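Local coordinates for protein aminotransferase (Bacillus subtilis, PDB 6L1O) that transfers amino groups with the help of pyridoxal 5'-phosphate and serves in the biosynthesis of the dipeptide antibiotic bacilysin, at residues Phe195-Asn200 with Ala224-Thr229; Gly152-Phe157 with Ala186-Lys191. One frame throughout, in Å; residues are numbered along the deposited sequence.

Interaction 1. Residues Phe195-Asn200 with Ala224-Thr229; sequences FAKEHN and AEDAKT
K197 meets D226 and T229 in a small surface contact between two connecting elements of the large domain. K197 lies near the C-terminal end of helix 186-199. D226 and T229 belong to the turn and short helix that lead into strand 231-236. The contact is side chain to side chain, and the two segments bury only 110 Å² between them. K197 and T229 are the closest pair in the backbone register, with their CA atoms 7.7 Å apart.

The K197 chain does the reaching. Its CG is anti to the backbone N (chi1 -164°), and the chain runs straight as far as CE. The CD and CE methylenes lie over one face of the D226 carboxylate, with K197 CE 3.6 Å from D226 OD2. The last torsion then bends (chi4 -77°), and NZ lies farther from the acid than CE does. K197 NZ and D226 OD2 are 4.7 Å apart, so the opposite charges probably attract but form no salt bridge. T229 touches more loosely through its methyl, CG2, which is 4.3 Å from K197 CE.

Within its own segment the carboxylate has one weak partner: T229 OG1 gives D226 OD1 a hydrogen bond of 3.3 Å. D226 takes the third place of a type II beta turn, with positive phi, and the turn is closed by A227 N to A224 O at 3.2 Å. D226 also occupies the N-cap position of helix 227-230, but its side chain makes no capping bond.

M1 of the second subunit packs on both K197 and T229. Within the chain, helix 186-199 leads into strand 202-206 and helix 227-230 into strand 231-236; these two strands are parallel neighbours in the seven-stranded sheet.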
# COMPACT_ATOMS: atom_id res chain seq x y z
N PHE B 195 -12.83 28.58 7.89
CA PHE B 195 -13.96 28.14 7.09
C PHE B 195 -14.36 26.66 7.34
O PHE B 195 -15.52 26.31 7.44
CB PHE B 195 -13.64 28.36 5.61
CG PHE B 195 -14.79 28.13 4.70
CD1 PHE B 195 -15.74 29.15 4.50
CD2 PHE B 195 -14.95 26.90 4.04
CE1 PHE B 195 -16.80 28.94 3.62
CE2 PHE B 195 -16.02 26.68 3.19
CZ PHE B 195 -16.95 27.71 2.99
N ALA B 196 -13.36 25.79 7.45
CA ALA B 196 -13.61 24.36 7.64
C ALA B 196 -14.16 24.09 9.04
O ALA B 196 -15.05 23.27 9.21
CB ALA B 196 -12.32 23.59 7.41
N LYS B 197 -13.65 24.84 10.01
CA LYS B 197 -14.13 24.80 11.39
C LYS B 197 -15.61 25.19 11.49
O LYS B 197 -16.37 24.57 12.23
CB LYS B 197 -13.29 25.70 12.27
CG LYS B 197 -13.40 25.48 13.76
CD LYS B 197 -12.51 26.48 14.49
CE LYS B 197 -12.28 26.13 15.95
NZ LYS B 197 -13.42 26.43 16.87
N GLU B 198 -16.01 26.20 10.72
CA GLU B 198 -17.40 26.66 10.74
C GLU B 198 -18.37 25.68 10.11
O GLU B 198 -19.50 25.53 10.55
CB GLU B 198 -17.49 28.01 10.03
CG GLU B 198 -18.92 28.50 9.86
CD GLU B 198 -19.04 29.99 9.67
OE1 GLU B 198 -17.98 30.66 9.56
OE2 GLU B 198 -20.20 30.49 9.63
N HIS B 199 -17.95 25.02 9.05
CA HIS B 199 -18.87 24.18 8.31
C HIS B 199 -18.58 22.68 8.44
O HIS B 199 -19.08 21.88 7.65
CB HIS B 199 -18.88 24.64 6.88
CG HIS B 199 -19.22 26.08 6.74
ND1 HIS B 199 -20.51 26.55 6.84
CD2 HIS B 199 -18.44 27.17 6.52
CE1 HIS B 199 -20.52 27.86 6.68
NE2 HIS B 199 -19.28 28.26 6.48
N ASN B 200 -17.78 22.35 9.45
CA ASN B 200 -17.42 20.97 9.80
C ASN B 200 -16.91 20.19 8.63
O ASN B 200 -17.48 19.19 8.25
CB ASN B 200 -18.60 20.26 10.41
CG ASN B 200 -19.13 20.99 11.60
OD1 ASN B 200 -18.47 21.05 12.64
ND2 ASN B 200 -20.32 21.58 11.45
N ALA B 224 -1.03 27.58 10.55
CA ALA B 224 -2.26 28.31 10.81
C ALA B 224 -2.91 27.90 12.12
O ALA B 224 -2.91 26.73 12.48
CB ALA B 224 -3.23 28.10 9.68
N GLU B 225 -3.44 28.88 12.86
CA GLU B 225 -4.27 28.62 14.04
C GLU B 225 -5.47 27.77 13.62
O GLU B 225 -6.12 28.03 12.60
CB GLU B 225 -4.78 29.95 14.65
N ASP B 226 -5.76 26.75 14.41
CA ASP B 226 -6.88 25.82 14.16
C ASP B 226 -6.68 24.83 12.99
O ASP B 226 -7.61 24.11 12.64
CB ASP B 226 -8.21 26.56 13.99
CG ASP B 226 -8.76 27.09 15.32
OD1 ASP B 226 -8.59 26.42 16.37
OD2 ASP B 226 -9.36 28.18 15.29
N ALA B 227 -5.50 24.80 12.39
CA ALA B 227 -5.24 23.82 11.31
C ALA B 227 -5.31 22.41 11.88
O ALA B 227 -5.93 21.54 11.26
CB ALA B 227 -3.88 24.08 10.68
N LYS B 228 -4.74 22.20 13.06
CA LYS B 228 -4.70 20.90 13.70
C LYS B 228 -6.06 20.47 14.20
O LYS B 228 -6.28 19.29 14.43
CB LYS B 228 -3.71 20.87 14.89
CG LYS B 228 -2.52 19.94 14.74
CD LYS B 228 -1.59 20.14 15.94
CE LYS B 228 -0.19 19.67 15.62
NZ LYS B 228 0.65 19.78 16.85
N THR B 229 -6.94 21.43 14.42
CA THR B 229 -8.29 21.19 14.84
C THR B 229 -9.15 20.63 13.72
O THR B 229 -10.05 19.87 14.00
CB THR B 229 -8.96 22.51 15.34
OG1 THR B 229 -8.15 23.11 16.36
CG2 THR B 229 -10.39 22.24 15.88

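Interaction 2. Residues Gly152-Phe157 with Ala186-Lys191; sequences GYLPDF and AAFYAK
A190 N to A186 O, at 2.8 Å, is the shorter of the two backbone hydrogen bonds within 186-191, and it closes the helical turn from which F188 reaches L154, P155 and F157. F188 N also donates a hydrogen bond to D185 OD1, just before the helix. The contact across the segments is apolar, and F188 is at its centre. Its CG is anti to the backbone N (chi1 169°), and the ring extends from the helix to the loop.

L154 covers one face of this ring. Its CD2 forms a CH-pi contact, 4.1 Å from the F188 centroid and only 3° off the ring normal. P155 meets the far end of the ring, with P155 CD 3.6 Å from F188 CZ and P155 CG at the edge, in the ring plane.

Both segments lie in the large domain of the aminotransferase fold. Helix 186-199 joins strands 168-174 and 202-206, parallel neighbours in the seven-stranded sheet, as a beta-alpha-beta crossover. The loop 152-157 follows strand 141-146, an outermost strand of that sheet within this chain. P155 and F188 both rest on L173 of strand 168-174, and P155 and F157 on M145.

F157 approaches F188 with its ring nearly parallel, the planes at 23°. The rings are slid apart, with centroids 5.8 Å from each other, and barely overlap. Their closest atoms are F157 CE2 and F188 CE1, at 3.8 Å.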
# COMPACT_ATOMS: atom_id res chain seq x y z
N GLY B 152 -5.02 34.59 -7.79
CA GLY B 152 -3.72 33.96 -7.47
C GLY B 152 -3.90 32.45 -7.33
O GLY B 152 -3.15 31.78 -6.67
N TYR B 153 -4.95 31.93 -7.96
CA TYR B 153 -5.24 30.52 -7.98
C TYR B 153 -5.51 29.99 -6.59
O TYR B 153 -5.30 28.82 -6.32
CB TYR B 153 -4.11 29.77 -8.70
CG TYR B 153 -3.98 30.08 -10.15
CD1 TYR B 153 -4.92 29.63 -11.06
CD2 TYR B 153 -2.85 30.70 -10.65
CE1 TYR B 153 -4.76 29.83 -12.43
CE2 TYR B 153 -2.69 30.92 -12.00
CZ TYR B 153 -3.66 30.49 -12.88
OH TYR B 153 -3.46 30.71 -14.22
N LEU B 154 -6.01 30.86 -5.70
CA LEU B 154 -6.53 30.46 -4.42
C LEU B 154 -8.10 30.44 -4.47
O LEU B 154 -8.70 31.30 -5.11
CB LEU B 154 -6.08 31.46 -3.38
CG LEU B 154 -4.56 31.63 -3.16
CD1 LEU B 154 -4.33 32.76 -2.13
CD2 LEU B 154 -3.96 30.31 -2.67
N PRO B 155 -8.74 29.46 -3.83
CA PRO B 155 -10.19 29.35 -3.94
C PRO B 155 -10.84 30.50 -3.12
O PRO B 155 -10.25 30.97 -2.14
CB PRO B 155 -10.48 28.01 -3.27
CG PRO B 155 -9.42 27.89 -2.23
CD PRO B 155 -8.20 28.46 -2.90
N ASP B 156 -12.00 30.96 -3.57
CA ASP B 156 -12.84 31.89 -2.82
C ASP B 156 -13.92 31.05 -2.11
O ASP B 156 -14.88 30.59 -2.74
CB ASP B 156 -13.48 32.92 -3.76
CG ASP B 156 -14.25 34.00 -3.01
OD1 ASP B 156 -14.58 33.83 -1.80
OD2 ASP B 156 -14.54 35.03 -3.67
N PHE B 157 -13.78 30.90 -0.81
CA PHE B 157 -14.63 29.97 -0.03
C PHE B 157 -16.08 30.47 0.11
O PHE B 157 -17.01 29.68 0.28
CB PHE B 157 -14.05 29.73 1.34
CG PHE B 157 -12.69 29.06 1.32
CD1 PHE B 157 -12.54 27.79 0.76
CD2 PHE B 157 -11.59 29.67 1.85
CE1 PHE B 157 -11.30 27.16 0.72
CE2 PHE B 157 -10.33 29.06 1.82
CZ PHE B 157 -10.20 27.79 1.28
N ALA B 186 0.36 31.93 5.32
CA ALA B 186 -0.25 31.63 6.62
C ALA B 186 -1.67 32.18 6.76
O ALA B 186 -2.56 31.48 7.25
CB ALA B 186 0.62 32.16 7.74
N ALA B 187 -1.86 33.39 6.27
CA ALA B 187 -3.19 34.02 6.26
C ALA B 187 -4.22 33.22 5.45
O ALA B 187 -5.37 33.06 5.87
CB ALA B 187 -3.11 35.46 5.70
N PHE B 188 -3.84 32.78 4.25
CA PHE B 188 -4.78 31.95 3.48
C PHE B 188 -5.15 30.68 4.26
O PHE B 188 -6.31 30.31 4.34
CB PHE B 188 -4.23 31.55 2.15
CG PHE B 188 -5.03 30.50 1.47
CD1 PHE B 188 -6.23 30.81 0.88
CD2 PHE B 188 -4.62 29.18 1.48
CE1 PHE B 188 -6.99 29.84 0.26
CE2 PHE B 188 -5.37 28.20 0.90
CZ PHE B 188 -6.54 28.50 0.26
N TYR B 189 -4.13 30.07 4.86
CA TYR B 189 -4.35 28.83 5.57
C TYR B 189 -5.20 29.03 6.81
O TYR B 189 -5.97 28.15 7.18
CB TYR B 189 -3.00 28.17 5.95
CG TYR B 189 -2.24 27.58 4.79
CD1 TYR B 189 -2.87 26.79 3.86
CD2 TYR B 189 -0.87 27.80 4.64
CE1 TYR B 189 -2.18 26.27 2.80
CE2 TYR B 189 -0.16 27.25 3.56
CZ TYR B 189 -0.82 26.48 2.66
OH TYR B 189 -0.14 25.94 1.58
N ALA B 190 -5.05 30.20 7.45
CA ALA B 190 -5.86 30.52 8.63
C ALA B 190 -7.32 30.66 8.25
O ALA B 190 -8.19 30.20 8.96
CB ALA B 190 -5.35 31.80 9.29
N LYS B 191 -7.54 31.28 7.11
CA LYS B 191 -8.85 31.49 6.55
C LYS B 191 -9.53 30.17 6.19
O LYS B 191 -10.66 29.92 6.55
CB LYS B 191 -8.66 32.35 5.30
CG LYS B 191 -9.83 33.15 4.84
CD LYS B 191 -9.35 34.25 3.92
CE LYS B 191 -10.46 34.95 3.16
NZ LYS B 191 -9.88 36.11 2.40

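How the interactions relate
Both contacts use helix 186-199: interaction 2 takes its first turns and interaction 1 its last. Their centres are about 13 Å apart. They also touch directly. F195 CZ lies 3.3 Å from F157 O, and the rings of these two residues meet with planes at about 20°. A224 CB packs on the helix 3.6 Å from A190 N, so the turn of interaction 1 also rests on the helical segment of interaction 2. Interaction 2 is buried, whereas interaction 1 is at the surface. Neither includes a cofactor-pocket residue. The strands after their segments lead there: 168-174 ends at N174, 202-206 at D206 and 231-236 at S236, all in the pyridoxal phosphate pocket.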